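Local coordinates for protein ascorbate-specific PTS system EIIA component (Streptococcus pyogenes serotype M1, PDB 2OQT) that is probably the cytoplasmic IIA component of an ascorbate-specific phosphotransferase system, which phosphorylates its substrate while carrying it across the membrane, at residues A[13-18]-A[82-87]. Residues are numbered along the deposited sequence; the frame is centred on the assembly and turned at random.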
ATOM      1  N   SER A  13       4.267  -6.103  -7.825  1.00 60.21           N
ATOM      2  CA  SER A  13       3.755  -4.838  -7.268  1.00 59.25           C
ATOM      3  C   SER A  13       4.689  -4.105  -6.346  1.00 59.06           C
ATOM      4  O   SER A  13       4.348  -3.037  -5.835  1.00 58.75           O
ATOM      5  CB  SER A  13       2.561  -5.171  -6.411  1.00 58.71           C
ATOM      6  OG  SER A  13       1.393  -4.947  -7.119  1.00 59.27           O
ATOM      7  N   ILE A  14       5.841  -4.704  -6.081  1.00 59.02           N
ATOM      8  CA  ILE A  14       6.758  -4.153  -5.123  1.00 59.29           C
ATOM      9  C   ILE A  14       7.680  -3.147  -5.820  1.00 60.06           C
ATOM     10  O   ILE A  14       8.185  -3.414  -6.920  1.00 61.37           O
ATOM     11  CB  ILE A  14       7.502  -5.279  -4.379  1.00 59.13           C
ATOM     12  CG1 ILE A  14       6.504  -6.416  -4.034  1.00 57.17           C
ATOM     13  CG2 ILE A  14       8.259  -4.715  -3.134  1.00 60.17           C
ATOM     14  CD1 ILE A  14       6.728  -7.162  -2.733  1.00 51.82           C
ATOM     15  N   ARG A  15       7.812  -1.964  -5.225  1.00 60.31           N
ATOM     16  CA  ARG A  15       8.841  -0.995  -5.590  1.00 60.77           C
ATOM     17  C   ARG A  15       9.586  -0.586  -4.361  1.00 62.24           C
ATOM     18  O   ARG A  15       9.043  -0.496  -3.253  1.00 62.56           O
ATOM     19  CB  ARG A  15       8.314   0.258  -6.247  1.00 59.77           C
ATOM     20  CG  ARG A  15       7.470   0.032  -7.456  1.00 60.23           C
ATOM     21  CD  ARG A  15       8.197  -0.420  -8.696  1.00 58.54           C
ATOM     22  NE  ARG A  15       7.201  -0.665  -9.735  1.00 56.25           N
ATOM     23  CZ  ARG A  15       6.574  -1.825  -9.912  1.00 57.30           C
ATOM     24  NH1 ARG A  15       6.868  -2.884  -9.155  1.00 54.00           N
ATOM     25  NH2 ARG A  15       5.667  -1.931 -10.879  1.00 57.83           N
ATOM     26  N   LEU A  16      10.863  -0.328  -4.578  1.00 64.27           N
ATOM     27  CA  LEU A  16      11.807  -0.228  -3.495  1.00 65.09           C
ATOM     28  C   LEU A  16      12.578   1.073  -3.588  1.00 65.57           C
ATOM     29  O   LEU A  16      13.162   1.378  -4.638  1.00 65.75           O
ATOM     30  CB  LEU A  16      12.718  -1.459  -3.519  1.00 65.14           C
ATOM     31  CG  LEU A  16      12.147  -2.580  -2.659  1.00 65.02           C
ATOM     32  CD1 LEU A  16      12.789  -3.889  -3.010  1.00 65.20           C
ATOM     33  CD2 LEU A  16      12.378  -2.238  -1.179  1.00 67.15           C
ATOM     34  N   GLY A  17      12.530   1.845  -2.497  1.00 65.83           N
ATOM     35  CA  GLY A  17      13.370   3.031  -2.325  1.00 65.67           C
ATOM     36  C   GLY A  17      13.065   4.080  -3.350  1.00 66.14           C
ATOM     37  O   GLY A  17      13.945   4.535  -4.066  1.00 67.08           O
ATOM     38  N   LEU A  18      11.802   4.459  -3.449  1.00 66.88           N
ATOM     39  CA  LEU A  18      11.421   5.559  -4.324  1.00 67.67           C
ATOM     40  C   LEU A  18      11.495   6.870  -3.526  1.00 68.35           C
ATOM     41  O   LEU A  18      11.735   6.843  -2.326  1.00 69.27           O
ATOM     42  CB  LEU A  18      10.029   5.331  -4.918  1.00 66.89           C
ATOM     43  CG  LEU A  18       9.670   3.992  -5.541  1.00 65.58           C
ATOM     44  CD1 LEU A  18       8.162   3.961  -5.674  1.00 67.38           C
ATOM     45  CD2 LEU A  18      10.326   3.759  -6.885  1.00 62.32           C
ATOM     46  N   ALA A  82      -0.353  -3.390  -3.918  1.00 49.29           N
ATOM     47  CA  ALA A  82       0.935  -2.887  -4.316  1.00 50.09           C
ATOM     48  C   ALA A  82       1.719  -2.591  -3.032  1.00 50.76           C
ATOM     49  O   ALA A  82       1.122  -2.540  -1.954  1.00 50.90           O
ATOM     50  CB  ALA A  82       0.782  -1.658  -5.223  1.00 49.83           C
ATOM     51  N   LEU A  83       3.048  -2.458  -3.129  1.00 52.44           N
ATOM     52  CA  LEU A  83       3.909  -2.157  -1.955  1.00 53.38           C
ATOM     53  C   LEU A  83       5.132  -1.368  -2.336  1.00 54.30           C
ATOM     54  O   LEU A  83       6.016  -1.848  -3.071  1.00 54.94           O
ATOM     55  CB  LEU A  83       4.312  -3.412  -1.185  1.00 53.48           C
ATOM     56  CG  LEU A  83       5.277  -3.411   0.018  1.00 54.67           C
ATOM     57  CD1 LEU A  83       5.400  -2.111   0.687  1.00 58.34           C
ATOM     58  CD2 LEU A  83       4.814  -4.429   1.068  1.00 57.74           C
ATOM     59  N   ILE A  84       5.192  -0.152  -1.820  1.00 54.95           N
ATOM     60  CA  ILE A  84       6.309   0.722  -2.115  1.00 56.17           C
ATOM     61  C   ILE A  84       6.989   1.214  -0.830  1.00 57.29           C
ATOM     62  O   ILE A  84       6.443   1.139   0.273  1.00 57.64           O
ATOM     63  CB  ILE A  84       5.963   1.860  -3.142  1.00 55.42           C
ATOM     64  CG1 ILE A  84       5.196   3.011  -2.475  1.00 55.36           C
ATOM     65  CG2 ILE A  84       5.201   1.297  -4.324  1.00 54.71           C
ATOM     66  CD1 ILE A  84       5.523   4.401  -3.024  1.00 53.57           C
ATOM     67  N   THR A  85       8.208   1.687  -1.001  1.00 59.15           N
ATOM     68  CA  THR A  85       9.122   1.916   0.098  1.00 61.41           C
ATOM     69  C   THR A  85       9.759   3.222  -0.275  1.00 62.72           C
ATOM     70  O   THR A  85      10.115   3.426  -1.427  1.00 63.37           O
ATOM     71  CB  THR A  85      10.109   0.682   0.230  1.00 61.88           C
ATOM     72  OG1 THR A  85       9.775  -0.090   1.404  1.00 61.59           O
ATOM     73  CG2 THR A  85      11.598   1.077   0.220  1.00 61.27           C
ATOM     74  N   LEU A  86       9.802   4.138   0.678  1.00 64.55           N
ATOM     75  CA  LEU A  86      10.333   5.456   0.458  1.00 65.99           C
ATOM     76  C   LEU A  86      11.651   5.575   1.158  1.00 67.84           C
ATOM     77  O   LEU A  86      11.816   5.109   2.285  1.00 68.25           O
ATOM     78  CB  LEU A  86       9.402   6.530   1.004  1.00 65.07           C
ATOM     79  CG  LEU A  86       8.113   6.743   0.212  1.00 65.05           C
ATOM     80  CD1 LEU A  86       7.196   7.799   0.885  1.00 63.40           C
ATOM     81  CD2 LEU A  86       8.375   7.078  -1.261  1.00 61.15           C
ATOM     82  N   THR A  87      12.580   6.184   0.439  1.00 69.23           N
ATOM     83  CA  THR A  87      13.824   6.720   0.941  1.00 70.83           C
ATOM     84  C   THR A  87      13.650   7.602   2.190  1.00 71.96           C
ATOM     85  O   THR A  87      14.240   7.335   3.267  1.00 71.96           O
ATOM     86  CB  THR A  87      14.438   7.554  -0.205  1.00 71.26           C
ATOM     87  OG1 THR A  87      15.316   6.717  -0.976  1.00 70.78           O
ATOM     88  CG2 THR A  87      15.144   8.808   0.308  1.00 71.47           C
TER
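Leu18 lays its CD1 across the side of Ile84, touching CD1 (3.8 Å) and CB (4.0 Å), the two side chains crossing at about a right angle. Ile84 reaches this position because its CG1 stands between the backbone N and the carbonyl carbon (chi1 79°); its other branch, CG2, lies 3.8 Å from Arg15 CB. One isoleucine thus touches two side chains of 13-18 on the same face. The opposite face carries Ile14 and Leu83, while Leu16 CD2 reaches Thr85 CG2 at 3.7 Å. Strands 14-16 and 83-86 run parallel, their axes 8° apart. Arg15 N donates to Leu83 O at 2.8 Å, and Leu83 N donates to Ser13 O. The corner at Gly17, with its positive phi, shifts the pairing: Ile14 pairs with Leu83 before it and Leu18 with Leu86 after it, so 13-18 holds one extra residue. Past it, Leu18 N donates to Thr85 O (2.8 Å) and Thr87 N to Leu18 O (3.0 Å). Helix 23-36 covers the Arg15 and Ile84 face through Pro33 and Ala30; helix 139-149 covers Ile14 and Leu83 through Val142. Backbone bonds from Ala82, Ile84 and Leu86 join strand 80-86 to antiparallel 97-105, opposite parallel 14-18.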